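Local coordinates for putative protein-disulfide isomerase (Pseudomonas syringae pv. tomato, PDB 3GN3), which is of uncharacterised function but, as a member of the DsbA family, may take part in thiol-disulfide chemistry as a putative protein-disulfide isomerase, at residues G105-L108 against D109-P112; I116-I119 against E120-S123; S170-V174 against S175-S179. All blocks are in the same frame, centred on the assembly; numbering follows the deposited sequence.

The three contacts follow one another along the chain. Contact 1 lies in the loop between helices 79-92 and 112-123, and its last residues lead into helix 112-123. Contact 2 is the C-terminal part of that same helix. Their centres are 15 Å apart, and they touch where N107 meets R118. Contact 3 is on the opposite side of the chain's centre, 36 Å from contact 1 and 31 Å from contact 2 between centres. It starts helix 174-181, after strand 163-164. This split is consistent with a DsbA-like fold, in which a helical domain is inserted into a thioredoxin-like domain. Contacts 1 and 2 probably belong to the helical insertion, contact 3 to the thioredoxin-like part.

Contact 1 of 3, residues G105-L108 against D109-P112; sequences GPNL and DATP
A short 3-10 turn at 106-108, joined to the N-cap of the next helix, brings P106 and N107 up against D109 and A110. Inside the turn, L108 N binds G105 O at 3.1 Å. Two further backbone bonds close it. D109 N donates to P106 O at 3.0 Å, with an N-H...O angle of 157°. A110 N donates to N107 O at 3.2 Å. In both cases the donor sits above the carbonyl plane, and no lone pair is met head-on.

The side chains add little to these bonds. The A110 methyl lies beside the end of the N107 side chain. D109 CG is anti to its own carbonyl carbon (chi1 -65°), which turns the carboxylate back over the preceding peptide. D109 OD1 then lies 3.6 Å from L108 C. That oxygen is held by N113 ND2 of the second subunit. T111 and D114 form an arrangement consistent with a capping box: T111 OG1 caps a backbone N of the coming helix, and D114 OD2 accepts from T111 N. L108 and T111 also pack on the second subunit, so the turn forms part of the subunit interface. Within its own chain it ends the long loop that follows helix 79-92 and leads into helix 112-123, and N107 and L108 touch F99 of that loop.

Contact 2 of 3, residues I116-I119 against E120-S123; sequences IARI and ERYS
R121 lays one face of its guanidinium over the backbone of A117 and R118. Its chain bends at chi2 and chi3 and runs back toward the helix start. R121 NH1 reaches A117 CB at 3.6 Å. R118 N lies over the centre of the same face. The charged end of R118 is not far off, with its NH1 5.2 Å from R121 NH2.

R118 and Y122 run side by side and point the same way. R118 CG touches Y122 CE2 at 3.8 Å, and the R118 guanidinium and the Y122 ring are turned 83° apart. Y122 is held from outside by E96, which accepts from its OH, and by stacking on H93. R118 NH2 binds E96 O.

E120 crosses I116 at a slant. Its chain is extended beyond CG, and E120 CD comes 4.0 Å from I116 CG2. E120 OE1 accepts from L127 N and A128 N, where the next helix begins.

I119 O takes two bonds from one residue. S123 N gives one at 2.9 Å and S123 OG the other at 2.8 Å, from opposite faces of the carbonyl plane. With chi1 at 74°, the hydroxyl folds back onto the helix. E120 N, R121 N and Y122 N bond to I116 O, A117 O and R118 O in the same i to i+4 pattern. I116 and I119 face helix 63-73, and I119 also meets helix 79-92. The arrangement is that of an amphipathic alpha-helix at its C-terminal end, here packed in what is probably the helical insertion of a DsbA-like fold.

Contact 3 of 3, residues S170-V174 against S175-S179; sequences SGDPV and SKWVS. With SO4 (sulfate ion), chain C.
D172 and W177 make up the close-packed part of this helix start, where the loop 170-173 enters helix 174-181, probably the last helix of the thioredoxin-like fold. P173 is the N-cap residue, and P173 O accepts from K176 N at 2.8 Å. D172 CB presses on W177 NE1 at 3.2 Å. The carboxylate is turned 68° from the indole plane, yet D172 OD2 lies in that plane at the ring edge. W177 NE1 donates to S169 O. On the apolar side, V174 CG1 lies 4.2 Å from V178 CG2. Helix 36-43 covers V174, W177 and V178.

The other flank is looser. P173 and S175 are exposed, and P173 CB touches S175 OG lightly, at 3.7 Å. S170 is not part of this flank: it is buried against helix 27-33, and with S169 it binds a sulfate ion, probably from the crystallisation liquor.

K176 runs along the edge of the packed part. Its chain bends at chi4 (-78°), and K176 NZ forms a 2.8 Å salt bridge to D172 OD2. It is shared with D180, a second salt bridge. D172 OD2 also accepts from S169 N. NZ approaches OD2 from above the carboxylate plane, 51° out of it.

Contact 1 of 3, residues G105-L108 against D109-P112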
ATOM      1  N   GLY A 105      -4.997 -30.628 -14.685  1.00 47.77           N
ATOM      2  CA  GLY A 105      -5.009 -31.810 -13.832  1.00 47.89           C
ATOM      3  C   GLY A 105      -6.393 -32.164 -13.299  1.00 48.07           C
ATOM      4  O   GLY A 105      -7.376 -31.454 -13.556  1.00 48.16           O
ATOM      5  N   PRO A 106      -6.478 -33.256 -12.519  1.00 47.90           N
ATOM      6  CA  PRO A 106      -7.752 -33.755 -11.978  1.00 47.59           C
ATOM      7  C   PRO A 106      -8.659 -32.722 -11.291  1.00 47.22           C
ATOM      8  O   PRO A 106      -9.865 -32.935 -11.229  1.00 47.19           O
ATOM      9  CB  PRO A 106      -7.326 -34.837 -10.968  1.00 47.52           C
ATOM     10  CG  PRO A 106      -5.828 -34.743 -10.857  1.00 48.05           C
ATOM     11  CD  PRO A 106      -5.340 -34.102 -12.122  1.00 47.79           C
ATOM     12  N   ASN A 107      -8.118 -31.620 -10.776  1.00 47.03           N
ATOM     13  CA  ASN A 107      -8.988 -30.694 -10.019  1.00 46.53           C
ATOM     14  C   ASN A 107      -9.908 -29.845 -10.898  1.00 46.35           C
ATOM     15  O   ASN A 107     -10.838 -29.193 -10.402  1.00 45.84           O
ATOM     16  CB  ASN A 107      -8.203 -29.836  -9.032  1.00 46.42           C
ATOM     17  CG  ASN A 107      -7.980 -30.527  -7.694  1.00 45.94           C
ATOM     18  OD1 ASN A 107      -6.879 -30.505  -7.170  1.00 45.98           O
ATOM     19  ND2 ASN A 107      -9.021 -31.118  -7.133  1.00 45.38           N
ATOM     20  N   LEU A 108      -9.636 -29.867 -12.203  1.00 46.29           N
ATOM     21  CA  LEU A 108     -10.567 -29.323 -13.191  1.00 46.51           C
ATOM     22  C   LEU A 108     -11.939 -30.015 -13.108  1.00 46.46           C
ATOM     23  O   LEU A 108     -12.966 -29.425 -13.453  1.00 46.40           O
ATOM     24  CB  LEU A 108      -9.990 -29.424 -14.603  1.00 46.26           C
ATOM     25  CG  LEU A 108      -8.903 -28.403 -14.936  1.00 46.44           C
ATOM     26  CD1 LEU A 108      -8.372 -28.605 -16.338  1.00 45.19           C
ATOM     27  CD2 LEU A 108      -9.412 -26.970 -14.759  1.00 46.82           C
ATOM     28  N   ASP A 109     -11.945 -31.246 -12.606  1.00 46.38           N
ATOM     29  CA  ASP A 109     -13.168 -32.015 -12.504  1.00 46.46           C
ATOM     30  C   ASP A 109     -13.650 -32.206 -11.075  1.00 46.36           C
ATOM     31  O   ASP A 109     -14.503 -33.063 -10.831  1.00 46.63           O
ATOM     32  CB  ASP A 109     -13.023 -33.354 -13.231  1.00 46.37           C
ATOM     33  CG  ASP A 109     -12.843 -33.176 -14.728  1.00 47.97           C
ATOM     34  OD1 ASP A 109     -13.592 -32.366 -15.348  1.00 49.60           O
ATOM     35  OD2 ASP A 109     -11.947 -33.840 -15.291  1.00 48.81           O
ATOM     36  N   ALA A 110     -13.140 -31.393 -10.142  1.00 45.72           N
ATOM     37  CA  ALA A 110     -13.617 -31.431  -8.749  1.00 44.81           C
ATOM     38  C   ALA A 110     -14.488 -30.235  -8.432  1.00 44.26           C
ATOM     39  O   ALA A 110     -14.395 -29.207  -9.082  1.00 44.15           O
ATOM     40  CB  ALA A 110     -12.458 -31.514  -7.765  1.00 44.74           C
ATOM     41  N   THR A 111     -15.314 -30.371  -7.408  1.00 43.77           N
ATOM     42  CA  THR A 111     -16.254 -29.331  -7.031  1.00 43.73           C
ATOM     43  C   THR A 111     -15.863 -28.752  -5.682  1.00 43.50           C
ATOM     44  O   THR A 111     -15.134 -29.394  -4.931  1.00 43.35           O
ATOM     45  CB  THR A 111     -17.697 -29.897  -6.914  1.00 44.01           C
ATOM     46  OG1 THR A 111     -17.783 -30.795  -5.786  1.00 44.48           O
ATOM     47  CG2 THR A 111     -18.092 -30.628  -8.201  1.00 43.31           C
ATOM     48  N   PRO A 112     -16.358 -27.544  -5.356  1.00 43.35           N
ATOM     49  CA  PRO A 112     -16.169 -27.072  -3.995  1.00 43.53           C
ATOM     50  C   PRO A 112     -16.491 -28.151  -2.952  1.00 43.69           C
ATOM     51  O   PRO A 112     -15.747 -28.298  -1.986  1.00 44.46           O
ATOM     52  CB  PRO A 112     -17.144 -25.906  -3.912  1.00 42.98           C
ATOM     53  CG  PRO A 112     -17.073 -25.336  -5.254  1.00 43.04           C
ATOM     54  CD  PRO A 112     -16.902 -26.475  -6.211  1.00 43.09           C
TER

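Contact 2 of 3, residues I116-I119 against E120-S123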
ATOM      1  N   ILE A 116     -14.078 -29.788  -0.031  1.00 42.69           N
ATOM      2  CA  ILE A 116     -14.469 -29.785   1.380  1.00 43.05           C
ATOM      3  C   ILE A 116     -14.432 -31.182   2.010  1.00 43.49           C
ATOM      4  O   ILE A 116     -13.898 -31.360   3.110  1.00 43.74           O
ATOM      5  CB  ILE A 116     -15.845 -29.157   1.607  1.00 42.83           C
ATOM      6  CG1 ILE A 116     -15.805 -27.678   1.220  1.00 42.34           C
ATOM      7  CG2 ILE A 116     -16.279 -29.335   3.075  1.00 42.13           C
ATOM      8  CD1 ILE A 116     -17.168 -26.991   1.280  1.00 41.83           C
ATOM      9  N   ALA A 117     -15.001 -32.159   1.305  1.00 43.80           N
ATOM     10  CA  ALA A 117     -14.985 -33.564   1.721  1.00 43.80           C
ATOM     11  C   ALA A 117     -13.541 -34.077   1.919  1.00 43.64           C
ATOM     12  O   ALA A 117     -13.234 -34.717   2.929  1.00 43.15           O
ATOM     13  CB  ALA A 117     -15.741 -34.420   0.699  1.00 43.22           C
ATOM     14  N   ARG A 118     -12.677 -33.749   0.952  1.00 43.76           N
ATOM     15  CA  ARG A 118     -11.249 -34.073   0.955  1.00 43.78           C
ATOM     16  C   ARG A 118     -10.501 -33.540   2.197  1.00 43.98           C
ATOM     17  O   ARG A 118      -9.740 -34.272   2.848  1.00 44.06           O
ATOM     18  CB  ARG A 118     -10.613 -33.524  -0.319  1.00 43.88           C
ATOM     19  CG  ARG A 118      -9.236 -34.072  -0.622  1.00 44.40           C
ATOM     20  CD  ARG A 118      -9.282 -34.938  -1.831  1.00 47.07           C
ATOM     21  NE  ARG A 118      -8.750 -34.288  -3.026  1.00 48.61           N
ATOM     22  CZ  ARG A 118      -9.478 -33.829  -4.038  1.00 49.49           C
ATOM     23  NH1 ARG A 118     -10.795 -33.907  -4.015  1.00 52.32           N
ATOM     24  NH2 ARG A 118      -8.884 -33.279  -5.079  1.00 50.58           N
ATOM     25  N   ILE A 119     -10.723 -32.273   2.527  1.00 43.97           N
ATOM     26  CA  ILE A 119     -10.146 -31.688   3.734  1.00 44.32           C
ATOM     27  C   ILE A 119     -10.733 -32.333   4.992  1.00 45.15           C
ATOM     28  O   ILE A 119     -10.029 -32.541   5.991  1.00 45.81           O
ATOM     29  CB  ILE A 119     -10.362 -30.159   3.765  1.00 44.25           C
ATOM     30  CG1 ILE A 119      -9.640 -29.496   2.582  1.00 43.25           C
ATOM     31  CG2 ILE A 119      -9.958 -29.578   5.122  1.00 43.73           C
ATOM     32  CD1 ILE A 119      -9.874 -28.007   2.479  1.00 44.27           C
ATOM     33  N   GLU A 120     -12.023 -32.653   4.950  1.00 45.67           N
ATOM     34  CA  GLU A 120     -12.664 -33.357   6.057  1.00 46.08           C
ATOM     35  C   GLU A 120     -12.015 -34.711   6.320  1.00 46.30           C
ATOM     36  O   GLU A 120     -11.649 -34.998   7.460  1.00 46.21           O
ATOM     37  CB  GLU A 120     -14.157 -33.505   5.815  1.00 45.99           C
ATOM     38  CG  GLU A 120     -14.935 -32.251   6.158  1.00 45.69           C
ATOM     39  CD  GLU A 120     -16.363 -32.334   5.709  1.00 44.68           C
ATOM     40  OE1 GLU A 120     -17.209 -31.610   6.288  1.00 44.58           O
ATOM     41  OE2 GLU A 120     -16.626 -33.132   4.779  1.00 42.95           O
ATOM     42  N   ARG A 121     -11.840 -35.504   5.263  1.00 46.51           N
ATOM     43  CA  ARG A 121     -11.147 -36.794   5.332  1.00 47.68           C
ATOM     44  C   ARG A 121      -9.812 -36.679   6.057  1.00 47.57           C
ATOM     45  O   ARG A 121      -9.589 -37.302   7.113  1.00 48.48           O
ATOM     46  CB  ARG A 121     -10.842 -37.301   3.928  1.00 48.06           C
ATOM     47  CG  ARG A 121     -11.317 -38.689   3.655  1.00 51.16           C
ATOM     48  CD  ARG A 121     -12.560 -38.607   2.797  1.00 56.47           C
ATOM     49  NE  ARG A 121     -12.196 -38.193   1.438  1.00 62.05           N
ATOM     50  CZ  ARG A 121     -13.050 -37.797   0.496  1.00 63.50           C
ATOM     51  NH1 ARG A 121     -14.358 -37.742   0.745  1.00 65.05           N
ATOM     52  NH2 ARG A 121     -12.584 -37.452  -0.697  1.00 64.19           N
ATOM     53  N   TYR A 122      -8.949 -35.840   5.478  1.00 46.75           N
ATOM     54  CA  TYR A 122      -7.557 -35.696   5.850  1.00 45.09           C
ATOM     55  C   TYR A 122      -7.341 -35.055   7.206  1.00 44.87           C
ATOM     56  O   TYR A 122      -6.361 -35.360   7.888  1.00 44.93           O
ATOM     57  CB  TYR A 122      -6.865 -34.858   4.795  1.00 45.05           C
ATOM     58  CG  TYR A 122      -6.590 -35.569   3.495  1.00 43.79           C
ATOM     59  CD1 TYR A 122      -6.434 -36.956   3.446  1.00 42.05           C
ATOM     60  CD2 TYR A 122      -6.436 -34.844   2.314  1.00 42.43           C
ATOM     61  CE1 TYR A 122      -6.141 -37.588   2.268  1.00 40.90           C
ATOM     62  CE2 TYR A 122      -6.146 -35.468   1.132  1.00 41.13           C
ATOM     63  CZ  TYR A 122      -6.003 -36.836   1.119  1.00 41.29           C
ATOM     64  OH  TYR A 122      -5.736 -37.450  -0.064  1.00 43.60           O
ATOM     65  N   SER A 123      -8.230 -34.147   7.595  1.00 44.32           N
ATOM     66  CA  SER A 123      -8.108 -33.510   8.901  1.00 43.73           C
ATOM     67  C   SER A 123      -8.929 -34.247   9.961  1.00 43.76           C
ATOM     68  O   SER A 123      -8.761 -33.996  11.157  1.00 43.51           O
ATOM     69  CB  SER A 123      -8.533 -32.031   8.836  1.00 43.62           C
ATOM     70  OG  SER A 123      -9.942 -31.892   8.733  1.00 42.46           O
TER

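Contact 3 of 3, residues S170-V174 against S175-S179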
ATOM      1  N   SER A 170      11.419 -18.575   3.292  1.00 34.38           N
ATOM      2  CA  SER A 170      10.960 -19.889   3.771  1.00 34.90           C
ATOM      3  C   SER A 170      12.086 -20.910   3.806  1.00 35.53           C
ATOM      4  O   SER A 170      12.036 -21.865   4.581  1.00 35.52           O
ATOM      5  CB  SER A 170       9.817 -20.425   2.917  1.00 34.51           C
ATOM      6  OG  SER A 170      10.197 -20.485   1.564  1.00 34.87           O
ATOM      7  N   GLY A 171      13.095 -20.693   2.960  1.00 36.08           N
ATOM      8  CA  GLY A 171      14.345 -21.433   3.020  1.00 35.99           C
ATOM      9  C   GLY A 171      15.201 -21.140   4.248  1.00 36.45           C
ATOM     10  O   GLY A 171      16.066 -21.936   4.586  1.00 37.27           O
ATOM     11  N   ASP A 172      15.000 -20.016   4.927  1.00 36.31           N
ATOM     12  CA  ASP A 172      15.877 -19.691   6.054  1.00 36.47           C
ATOM     13  C   ASP A 172      15.899 -20.786   7.119  1.00 36.72           C
ATOM     14  O   ASP A 172      14.874 -21.425   7.381  1.00 36.54           O
ATOM     15  CB  ASP A 172      15.474 -18.379   6.729  1.00 36.51           C
ATOM     16  CG  ASP A 172      15.734 -17.173   5.868  1.00 36.81           C
ATOM     17  OD1 ASP A 172      16.443 -17.309   4.847  1.00 36.25           O
ATOM     18  OD2 ASP A 172      15.208 -16.085   6.212  1.00 36.61           O
ATOM     19  N   PRO A 173      17.080 -21.008   7.734  1.00 36.66           N
ATOM     20  CA  PRO A 173      17.113 -21.787   8.976  1.00 36.09           C
ATOM     21  C   PRO A 173      16.314 -21.033  10.040  1.00 36.30           C
ATOM     22  O   PRO A 173      16.420 -19.793  10.142  1.00 36.34           O
ATOM     23  CB  PRO A 173      18.603 -21.803   9.354  1.00 35.97           C
ATOM     24  CG  PRO A 173      19.348 -21.389   8.130  1.00 35.52           C
ATOM     25  CD  PRO A 173      18.427 -20.647   7.239  1.00 36.19           C
ATOM     26  N   VAL A 174      15.533 -21.767  10.826  1.00 36.08           N
ATOM     27  CA  VAL A 174      14.712 -21.150  11.878  1.00 36.08           C
ATOM     28  C   VAL A 174      15.557 -20.252  12.798  1.00 36.68           C
ATOM     29  O   VAL A 174      15.080 -19.219  13.292  1.00 37.35           O
ATOM     30  CB  VAL A 174      13.914 -22.231  12.669  1.00 36.10           C
ATOM     31  CG1 VAL A 174      13.203 -21.654  13.891  1.00 34.23           C
ATOM     32  CG2 VAL A 174      12.915 -22.917  11.744  1.00 35.64           C
ATOM     33  N   SER A 175      16.820 -20.626  12.999  1.00 36.75           N
ATOM     34  CA  SER A 175      17.739 -19.856  13.849  1.00 36.73           C
ATOM     35  C   SER A 175      18.013 -18.475  13.267  1.00 36.72           C
ATOM     36  O   SER A 175      18.267 -17.540  14.030  1.00 36.51           O
ATOM     37  CB  SER A 175      19.053 -20.610  14.082  1.00 36.38           C
ATOM     38  OG  SER A 175      19.558 -21.098  12.856  1.00 36.99           O
ATOM     39  N   LYS A 176      17.943 -18.344  11.932  1.00 36.64           N
ATOM     40  CA  LYS A 176      18.001 -17.006  11.319  1.00 36.79           C
ATOM     41  C   LYS A 176      16.746 -16.178  11.653  1.00 36.66           C
ATOM     42  O   LYS A 176      16.877 -15.006  12.064  1.00 36.96           O
ATOM     43  CB  LYS A 176      18.276 -17.024   9.814  1.00 36.77           C
ATOM     44  CG  LYS A 176      18.481 -15.626   9.254  1.00 37.60           C
ATOM     45  CD  LYS A 176      18.546 -15.627   7.719  1.00 42.48           C
ATOM     46  CE  LYS A 176      18.190 -14.233   7.084  1.00 42.49           C
ATOM     47  NZ  LYS A 176      16.709 -13.911   7.036  1.00 40.54           N
ATOM     48  N   TRP A 177      15.557 -16.791  11.536  1.00 35.66           N
ATOM     49  CA  TRP A 177      14.317 -16.122  11.956  1.00 35.06           C
ATOM     50  C   TRP A 177      14.427 -15.643  13.379  1.00 35.54           C
ATOM     51  O   TRP A 177      14.023 -14.523  13.675  1.00 35.84           O
ATOM     52  CB  TRP A 177      13.065 -16.993  11.821  1.00 34.36           C
ATOM     53  CG  TRP A 177      12.706 -17.408  10.407  1.00 32.71           C
ATOM     54  CD1 TRP A 177      13.303 -16.995   9.230  1.00 30.66           C
ATOM     55  CD2 TRP A 177      11.639 -18.289  10.029  1.00 30.24           C
ATOM     56  NE1 TRP A 177      12.674 -17.588   8.151  1.00 31.12           N
ATOM     57  CE2 TRP A 177      11.652 -18.383   8.611  1.00 30.16           C
ATOM     58  CE3 TRP A 177      10.673 -19.011  10.750  1.00 30.19           C
ATOM     59  CZ2 TRP A 177      10.734 -19.186   7.898  1.00 29.69           C
ATOM     60  CZ3 TRP A 177       9.747 -19.815  10.031  1.00 29.90           C
ATOM     61  CH2 TRP A 177       9.791 -19.888   8.621  1.00 29.58           C
ATOM     62  N   VAL A 178      14.995 -16.474  14.254  1.00 35.94           N
ATOM     63  CA  VAL A 178      15.102 -16.121  15.679  1.00 36.05           C
ATOM     64  C   VAL A 178      15.942 -14.845  15.877  1.00 36.47           C
ATOM     65  O   VAL A 178      15.511 -13.929  16.605  1.00 35.99           O
ATOM     66  CB  VAL A 178      15.633 -17.314  16.556  1.00 36.16           C
ATOM     67  CG1 VAL A 178      15.510 -17.016  18.048  1.00 34.19           C
ATOM     68  CG2 VAL A 178      14.897 -18.598  16.218  1.00 35.63           C
ATOM     69  N   SER A 179      17.099 -14.757  15.209  1.00 36.82           N
ATOM     70  CA  SER A 179      17.914 -13.520  15.304  1.00 37.86           C
ATOM     71  C   SER A 179      17.258 -12.341  14.599  1.00 38.24           C
ATOM     72  O   SER A 179      17.351 -11.224  15.092  1.00 38.71           O
ATOM     73  CB  SER A 179      19.330 -13.670  14.749  1.00 37.40           C
ATOM     74  OG  SER A 179      19.602 -14.987  14.349  1.00 38.84           O
TER
HETATM   75  S   SO4 C 180      10.398 -17.466  -0.038  1.00 65.30           S
HETATM   76  O1  SO4 C 180      11.669 -16.946  -0.561  1.00 65.34           O
HETATM   77  O2  SO4 C 180       9.278 -16.546  -0.298  1.00 66.52           O
HETATM   78  O3  SO4 C 180      10.096 -18.767  -0.621  1.00 65.96           O
HETATM   79  O4  SO4 C 180      10.523 -17.622   1.397  1.00 65.69           O